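Local coordinates for PKS (Streptomyces albus, PDB 4OQJ), which probably catalyses acyl-chain elongation by decarboxylative condensation, as a ketosynthase of the "AT-less" polyketide synthase linked to the antibiotic oxazolomycin, at residues 385-388 / 393-396; 39-44 / 380-385; 55-60 / 68-73. All coordinates share one frame; numbering follows the deposited sequence.

Contact 1 of 3, residues 385-388 / 393-396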
loop_
_atom_site.group_PDB
_atom_site.type_symbol
_atom_site.label_atom_id
_atom_site.label_comp_id
_atom_site.label_asym_id
_atom_site.label_seq_id
_atom_site.Cartn_x
_atom_site.Cartn_y
_atom_site.Cartn_z
ATOM N N ILE A 385 -1.328 22.862 2.473
ATOM C CA ILE A 385 -0.830 23.282 1.161
ATOM C C ILE A 385 -1.375 24.664 0.774
ATOM O O ILE A 385 -0.633 25.505 0.279
ATOM C CB ILE A 385 -1.196 22.254 0.072
ATOM C CG1 ILE A 385 -0.374 20.982 0.265
ATOM C CG2 ILE A 385 -0.957 22.828 -1.330
ATOM C CD1 ILE A 385 -0.863 19.797 -0.553
ATOM N N LEU A 386 -2.661 24.907 1.006
ATOM C CA LEU A 386 -3.258 26.194 0.645
ATOM C C LEU A 386 -2.696 27.337 1.494
ATOM O O LEU A 386 -2.434 28.429 0.980
ATOM C CB LEU A 386 -4.782 26.132 0.780
ATOM C CG LEU A 386 -5.453 25.195 -0.242
ATOM C CD1 LEU A 386 -6.905 24.939 0.115
ATOM C CD2 LEU A 386 -5.365 25.783 -1.653
HETATM N N MSE A 387 -2.516 27.092 2.787
HETATM C CA MSE A 387 -1.929 28.084 3.686
HETATM C C MSE A 387 -0.559 28.506 3.191
HETATM O O MSE A 387 -0.228 29.691 3.208
HETATM C CB MSE A 387 -1.789 27.529 5.114
HETATM C CG MSE A 387 -3.080 27.325 5.856
HETATM SE SE MSE A 387 -2.743 26.296 7.501
HETATM C CE MSE A 387 -1.592 27.547 8.423
ATOM N N LEU A 388 0.242 27.513 2.788
ATOM C CA LEU A 388 1.615 27.735 2.346
ATOM C C LEU A 388 1.657 28.487 1.024
ATOM O O LEU A 388 2.472 29.389 0.838
ATOM C CB LEU A 388 2.362 26.404 2.200
ATOM C CG LEU A 388 2.852 25.724 3.481
ATOM C CD1 LEU A 388 3.234 24.267 3.197
ATOM C CD2 LEU A 388 4.033 26.480 4.053
ATOM N N LEU A 393 -1.706 32.221 7.469
ATOM C CA LEU A 393 -2.181 31.366 8.540
ATOM C C LEU A 393 -3.683 31.543 8.652
ATOM O O LEU A 393 -4.184 32.636 8.370
ATOM C CB LEU A 393 -1.508 31.712 9.870
ATOM C CG LEU A 393 0.001 31.487 10.016
ATOM C CD1 LEU A 393 0.503 32.073 11.344
ATOM C CD2 LEU A 393 0.349 30.017 9.930
ATOM N N VAL A 394 -4.389 30.496 9.078
ATOM C CA VAL A 394 -5.832 30.559 9.288
ATOM C C VAL A 394 -6.210 30.011 10.671
ATOM O O VAL A 394 -5.425 29.297 11.295
ATOM C CB VAL A 394 -6.614 29.777 8.207
ATOM C CG1 VAL A 394 -6.280 30.286 6.797
ATOM C CG2 VAL A 394 -6.341 28.267 8.327
ATOM N N PRO A 395 -7.419 30.350 11.156
ATOM C CA PRO A 395 -7.827 29.953 12.503
ATOM C C PRO A 395 -8.069 28.460 12.663
ATOM O O PRO A 395 -8.491 27.782 11.721
ATOM C CB PRO A 395 -9.146 30.706 12.717
ATOM C CG PRO A 395 -9.146 31.801 11.732
ATOM C CD PRO A 395 -8.395 31.270 10.549
ATOM N N SER A 396 -7.775 27.977 13.864
ATOM C CA SER A 396 -8.306 26.726 14.371
ATOM C C SER A 396 -9.530 27.123 15.198
ATOM O O SER A 396 -9.442 28.015 16.034
ATOM C CB SER A 396 -7.252 25.994 15.207
ATOM O OG SER A 396 -7.630 24.651 15.458
#
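The side chain of Met387, selenomethionine in this crystal, reaches from helix 376-390 to Leu393 and Val394 in the chain that returns after the helix. Everything that crosses between the two segments is apolar. The terminal methyl does the closest work: CE of Met387 lies 3.5 Å from CD2 of Leu393, tighter than usual for two carbons, and 3.9 Å from CA of the same residue. A turn about the CG-SE bond (chi3 63°) swings CE out of the otherwise extended chain, toward Leu393. Although the CB of Leu393 points away from the helix, its CD2 branch is still touched by this methyl. Val394 is met more loosely: its CG2 is 4.2 Å from SE of Met387 and about as far from CG, so this one branch lies across the CG-SE part of the long side chain, at an angle to it. A flexible, unbranched residue suits the place because it can follow the uneven wall made by a leucine and a beta-branched valine.

Within 393-396 the polar groups fare differently. Val394 N is buried and has no partner in the model; CE of Met387 lies 4.1 Å from it and offers only cover. Leu393, by contrast, is paired through its backbone with Lys420, and Ser396 with Gly416, while the hydroxyl of Ser396 is bonded to Ser364 N.

Two tryptophans lie close by: Trp422 touches both Met387 and Leu393, and Trp42 of helix 38-46 touches both Met387 and Val394. The arrangement is that of a helix end packed on the chain that follows it: a very short connection leads from helix 376-390 into the short strand 392-393, in the C-terminal half of a thiolase-type ketosynthase fold.

Contact 2 of 3, residues 39-44 / 380-385; sequences DTFWKV and GLIKTI
In the thiolase-type core of this ketosynthase, helix 38-46 packs on helix 376-390 by setting the ring of Phe41 against Ile382 and the backbone of Lys383. CB of Phe41 points toward helix 376-390, and with CG anti to the backbone N (chi1 -174°) the ring continues that way, its CD2-CE2 side leading. CG2 of Ile382 sits at the ring edge, near the ring plane, 3.9 Å from CD2 of Phe41; CE2 of Phe41 lies 3.8 Å from Lys383 N. A flat phenyl suits the place because one side of it can meet a methyl and a helix backbone at once. Lys383 contributes backbone and the root of its side chain, whose extended aliphatic part leads away to a salt bridge with Glu327 and a hydrogen bond with Tyr325, partners that probably compensate its buried charge. On the next residue, Thr384, OG1 donates back one turn to Gly380 O at 2.9 Å, and Thr384 N reaches that oxygen from the opposite face of the carbonyl plane. Around the contact, Cys30 of strand 23-31 touches both Phe41 and Ile382, Phe32 meets the Phe41 ring edge-to-face, and strand 325-327 lies by Thr384 on the same helix 376-390.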
loop_
_atom_site.group_PDB
_atom_site.type_symbol
_atom_site.label_atom_id
_atom_site.label_comp_id
_atom_site.label_asym_id
_atom_site.label_seq_id
_atom_site.Cartn_x
_atom_site.Cartn_y
_atom_site.Cartn_z
ATOM N N ASP A 39 -10.630 26.228 -4.080
ATOM C CA ASP A 39 -10.876 27.659 -3.894
ATOM C C ASP A 39 -11.948 27.883 -2.854
ATOM O O ASP A 39 -11.805 28.760 -2.000
ATOM C CB ASP A 39 -11.285 28.329 -5.202
ATOM C CG ASP A 39 -10.092 28.662 -6.094
ATOM O OD1 ASP A 39 -8.940 28.402 -5.687
ATOM O OD2 ASP A 39 -10.316 29.200 -7.200
ATOM N N THR A 40 -13.022 27.099 -2.899
ATOM C CA THR A 40 -14.074 27.272 -1.899
ATOM C C THR A 40 -13.597 26.728 -0.540
ATOM O O THR A 40 -14.068 27.163 0.515
ATOM C CB THR A 40 -15.409 26.596 -2.322
ATOM O OG1 THR A 40 -15.186 25.249 -2.755
ATOM C CG2 THR A 40 -16.052 27.362 -3.466
ATOM N N PHE A 41 -12.668 25.779 -0.553
ATOM C CA PHE A 41 -12.111 25.258 0.701
ATOM C C PHE A 41 -11.258 26.345 1.352
ATOM O O PHE A 41 -11.303 26.542 2.562
ATOM C CB PHE A 41 -11.288 23.983 0.440
ATOM C CG PHE A 41 -10.796 23.283 1.690
ATOM C CD1 PHE A 41 -11.591 23.196 2.838
ATOM C CD2 PHE A 41 -9.556 22.662 1.699
ATOM C CE1 PHE A 41 -11.138 22.534 3.982
ATOM C CE2 PHE A 41 -9.099 21.980 2.840
ATOM C CZ PHE A 41 -9.900 21.920 3.979
ATOM N N TRP A 42 -10.491 27.064 0.542
ATOM C CA TRP A 42 -9.680 28.138 1.070
ATOM C C TRP A 42 -10.569 29.213 1.667
ATOM O O TRP A 42 -10.182 29.880 2.626
ATOM C CB TRP A 42 -8.786 28.742 -0.004
ATOM C CG TRP A 42 -8.017 29.894 0.525
ATOM C CD1 TRP A 42 -8.087 31.186 0.115
ATOM C CD2 TRP A 42 -7.064 29.861 1.597
ATOM N NE1 TRP A 42 -7.232 31.964 0.858
ATOM C CE2 TRP A 42 -6.589 31.172 1.772
ATOM C CE3 TRP A 42 -6.558 28.839 2.414
ATOM C CZ2 TRP A 42 -5.634 31.499 2.736
ATOM C CZ3 TRP A 42 -5.611 29.158 3.364
ATOM C CH2 TRP A 42 -5.164 30.492 3.528
ATOM N N LYS A 43 -11.766 29.373 1.112
ATOM C CA LYS A 43 -12.697 30.358 1.652
ATOM C C LYS A 43 -13.218 29.920 3.017
ATOM O O LYS A 43 -13.302 30.730 3.929
ATOM C CB LYS A 43 -13.851 30.601 0.684
ATOM C CG LYS A 43 -13.442 31.369 -0.562
ATOM N N VAL A 44 -13.540 28.637 3.167
ATOM C CA VAL A 44 -13.943 28.094 4.464
ATOM C C VAL A 44 -12.846 28.349 5.491
ATOM O O VAL A 44 -13.126 28.740 6.621
ATOM C CB VAL A 44 -14.244 26.562 4.384
ATOM C CG1 VAL A 44 -14.336 25.934 5.779
ATOM C CG2 VAL A 44 -15.545 26.316 3.616
ATOM N N GLY A 380 -6.430 17.666 6.050
ATOM C CA GLY A 380 -5.323 18.289 6.774
ATOM C C GLY A 380 -4.174 18.738 5.861
ATOM O O GLY A 380 -3.645 19.835 6.010
ATOM N N LEU A 381 -3.785 17.880 4.919
ATOM C CA LEU A 381 -2.681 18.183 4.013
ATOM C C LEU A 381 -3.058 19.307 3.050
ATOM O O LEU A 381 -2.274 20.239 2.833
ATOM C CB LEU A 381 -2.266 16.930 3.236
ATOM C CG LEU A 381 -1.150 17.079 2.188
ATOM C CD1 LEU A 381 0.109 17.698 2.780
ATOM C CD2 LEU A 381 -0.836 15.725 1.581
ATOM N N ILE A 382 -4.265 19.237 2.492
ATOM C CA ILE A 382 -4.685 20.238 1.530
ATOM C C ILE A 382 -4.862 21.587 2.216
ATOM O O ILE A 382 -4.499 22.584 1.633
ATOM C CB ILE A 382 -5.962 19.813 0.775
ATOM C CG1 ILE A 382 -5.602 18.671 -0.182
ATOM C CG2 ILE A 382 -6.528 20.987 -0.042
ATOM C CD1 ILE A 382 -6.778 18.001 -0.867
ATOM N N LYS A 383 -5.353 21.632 3.456
ATOM C CA LYS A 383 -5.416 22.906 4.176
ATOM C C LYS A 383 -4.024 23.493 4.274
ATOM O O LYS A 383 -3.827 24.683 4.064
ATOM C CB LYS A 383 -6.008 22.742 5.591
ATOM C CG LYS A 383 -5.597 23.834 6.603
ATOM C CD LYS A 383 -6.111 23.515 8.013
ATOM C CE LYS A 383 -5.616 24.543 9.035
ATOM N NZ LYS A 383 -6.085 24.164 10.369
ATOM N N THR A 384 -3.058 22.646 4.611
ATOM C CA THR A 384 -1.697 23.105 4.865
ATOM C C THR A 384 -1.053 23.567 3.561
ATOM O O THR A 384 -0.336 24.562 3.532
ATOM C CB THR A 384 -0.854 21.973 5.536
ATOM O OG1 THR A 384 -1.464 21.613 6.786
ATOM C CG2 THR A 384 0.570 22.414 5.785
ATOM N N ILE A 385 -1.328 22.862 2.473
ATOM C CA ILE A 385 -0.830 23.282 1.161
ATOM C C ILE A 385 -1.375 24.664 0.774
ATOM O O ILE A 385 -0.633 25.505 0.279
ATOM C CB ILE A 385 -1.196 22.254 0.072
ATOM C CG1 ILE A 385 -0.374 20.982 0.265
ATOM C CG2 ILE A 385 -0.957 22.828 -1.330
ATOM C CD1 ILE A 385 -0.863 19.797 -0.553
#

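Contact 3 of 3, residues 55-60 / 68-73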
loop_
_atom_site.group_PDB
_atom_site.type_symbol
_atom_site.label_atom_id
_atom_site.label_comp_id
_atom_site.label_asym_id
_atom_site.label_seq_id
_atom_site.Cartn_x
_atom_site.Cartn_y
_atom_site.Cartn_z
ATOM N N PHE A 55 -29.693 19.620 11.400
ATOM C CA PHE A 55 -30.839 18.985 10.749
ATOM C C PHE A 55 -32.125 19.293 11.504
ATOM O O PHE A 55 -32.173 19.183 12.732
ATOM C CB PHE A 55 -30.661 17.469 10.668
ATOM C CG PHE A 55 -29.407 17.028 9.967
ATOM C CD1 PHE A 55 -29.193 17.338 8.638
ATOM C CD2 PHE A 55 -28.461 16.269 10.638
ATOM C CE1 PHE A 55 -28.041 16.911 7.989
ATOM C CE2 PHE A 55 -27.305 15.837 9.993
ATOM C CZ PHE A 55 -27.105 16.161 8.669
ATOM N N SER A 56 -33.165 19.670 10.765
ATOM C CA SER A 56 -34.487 19.863 11.348
ATOM C C SER A 56 -35.083 18.502 11.640
ATOM O O SER A 56 -34.679 17.504 11.039
ATOM C CB SER A 56 -35.395 20.635 10.394
ATOM O OG SER A 56 -35.603 19.874 9.214
ATOM N N ASP A 57 -36.045 18.458 12.554
ATOM C CA ASP A 57 -36.795 17.234 12.810
ATOM C C ASP A 57 -37.461 16.727 11.534
ATOM O O ASP A 57 -37.502 15.521 11.294
ATOM C CB ASP A 57 -37.855 17.452 13.897
ATOM C CG ASP A 57 -37.258 17.553 15.286
ATOM O OD1 ASP A 57 -36.110 17.099 15.476
ATOM O OD2 ASP A 57 -37.943 18.079 16.190
ATOM N N GLU A 58 -37.977 17.643 10.716
ATOM C CA GLU A 58 -38.583 17.258 9.443
ATOM C C GLU A 58 -37.582 16.516 8.552
ATOM O O GLU A 58 -37.896 15.459 8.002
ATOM C CB GLU A 58 -39.119 18.481 8.693
ATOM C CG GLU A 58 -39.769 18.127 7.354
ATOM C CD GLU A 58 -40.062 19.336 6.489
ATOM O OE1 GLU A 58 -39.786 20.476 6.925
ATOM O OE2 GLU A 58 -40.584 19.144 5.372
ATOM N N GLU A 59 -36.386 17.078 8.402
ATOM C CA GLU A 59 -35.343 16.450 7.588
ATOM C C GLU A 59 -34.959 15.087 8.130
ATOM O O GLU A 59 -34.732 14.155 7.365
ATOM C CB GLU A 59 -34.101 17.342 7.519
ATOM C CG GLU A 59 -34.320 18.618 6.718
ATOM C CD GLU A 59 -33.281 19.696 6.996
ATOM O OE1 GLU A 59 -32.751 19.771 8.131
ATOM O OE2 GLU A 59 -33.002 20.479 6.062
ATOM N N LEU A 60 -34.879 14.970 9.452
ATOM C CA LEU A 60 -34.508 13.702 10.063
ATOM C C LEU A 60 -35.610 12.662 9.834
ATOM O O LEU A 60 -35.332 11.496 9.553
ATOM C CB LEU A 60 -34.224 13.893 11.554
ATOM C CG LEU A 60 -32.957 14.716 11.819
ATOM C CD1 LEU A 60 -32.901 15.200 13.258
ATOM C CD2 LEU A 60 -31.706 13.914 11.473
ATOM N N PRO A 68 -38.301 7.447 18.602
ATOM C CA PRO A 68 -37.647 7.377 19.919
ATOM C C PRO A 68 -36.257 8.006 19.892
ATOM O O PRO A 68 -35.801 8.587 20.877
ATOM C CB PRO A 68 -37.548 5.871 20.194
ATOM C CG PRO A 68 -38.511 5.224 19.268
ATOM C CD PRO A 68 -38.596 6.106 18.065
ATOM N N LEU A 69 -35.596 7.874 18.745
ATOM C CA LEU A 69 -34.250 8.391 18.536
ATOM C C LEU A 69 -34.230 9.925 18.576
ATOM O O LEU A 69 -33.372 10.528 19.222
ATOM C CB LEU A 69 -33.721 7.869 17.200
ATOM C CG LEU A 69 -32.225 7.725 16.939
ATOM C CD1 LEU A 69 -31.482 7.144 18.135
ATOM C CD2 LEU A 69 -32.033 6.838 15.709
ATOM N N LEU A 70 -35.188 10.545 17.886
ATOM C CA LEU A 70 -35.316 12.001 17.860
ATOM C C LEU A 70 -35.547 12.572 19.240
ATOM O O LEU A 70 -35.008 13.623 19.585
ATOM C CB LEU A 70 -36.476 12.421 16.951
ATOM C CG LEU A 70 -36.227 12.481 15.449
ATOM C CD1 LEU A 70 -37.532 12.803 14.727
ATOM C CD2 LEU A 70 -35.174 13.520 15.125
ATOM N N ALA A 71 -36.365 11.873 20.020
ATOM C CA ALA A 71 -36.754 12.325 21.351
ATOM C C ALA A 71 -35.590 12.258 22.334
ATOM O O ALA A 71 -35.539 13.024 23.300
ATOM C CB ALA A 71 -37.915 11.492 21.862
ATOM N N ASP A 72 -34.664 11.336 22.078
ATOM C CA ASP A 72 -33.543 11.088 22.978
ATOM C C ASP A 72 -32.633 12.314 23.080
ATOM O O ASP A 72 -32.121 12.814 22.076
ATOM C CB ASP A 72 -32.756 9.866 22.505
ATOM C CG ASP A 72 -31.841 9.307 23.579
ATOM O OD1 ASP A 72 -31.470 10.064 24.501
ATOM O OD2 ASP A 72 -31.489 8.110 23.494
ATOM N N ASP A 73 -32.438 12.788 24.307
ATOM C CA ASP A 73 -31.675 14.009 24.561
ATOM C C ASP A 73 -30.183 13.817 24.275
ATOM O O ASP A 73 -29.427 14.788 24.201
ATOM C CB ASP A 73 -31.882 14.467 26.012
#
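Leu60 and Leu70 join two short helices, 57-62 and 67-71, and one methyl, CD2 of Leu70, receives almost all of the contact. Along Leu60, CB comes first, 3.7 Å from that methyl. CG follows at 4.2 Å from CD2 of Leu70, passing it without close contact. CD1 then turns back onto it: Leu60 CD1 and Leu70 CD2 are 3.4 Å apart, a squeeze beyond ordinary carbon packing. CG of Leu60 stands beside the backbone N and anti to the carbonyl carbon (chi1 -68°), a placing that sets CB and CD1 on the same side of that methyl. The buried side chain also touches Val65, Tyr75 and Lys77, and a compact, branched leucine can meet several neighbours at once.

The helix that carries Leu60 starts with a capping box. Ser56 is the N-cap, its OG accepting from Glu59 N at 3.0 Å; in return Ser56 N donates to OE1 of Glu59 at 2.7 Å, nearly straight (169°), on the anti side of the carboxylate and 23° out of its plane. Both residues thus cover amides at the first turn, where the helix has no carbonyls of its own to offer.

On the more open side of the contact, OD1 of Asp57 lies 3.7 Å from Leu70 CD2. This is only packing for the oxygen, which forms a salt bridge with Lys77 of strand 75-79, while Lys77 also touches both leucines.

Contacts 1 and 2 belong to one buried region: their centres are 7 Å apart, both use helix 376-390 and share Ile385, and Trp42 ties them together, its CH2 lying 3.5 Å from CG1 of Val394. Contact 2 joins helices distant in sequence, whereas contact 1 packs the end of the shared helix on the chain just after it. Contact 3 stands apart, its centre 36 Å from that of contact 1 and 32 Å from that of contact 2, in a chain excursion nested within the loop that contact 2 closes. Its leucines are buried, but the partly exposed, Lys77-paired Asp57 borders them; the other two rely on aromatic, selenoether and aliphatic packing, with Lys383 turned to its own salt bridge.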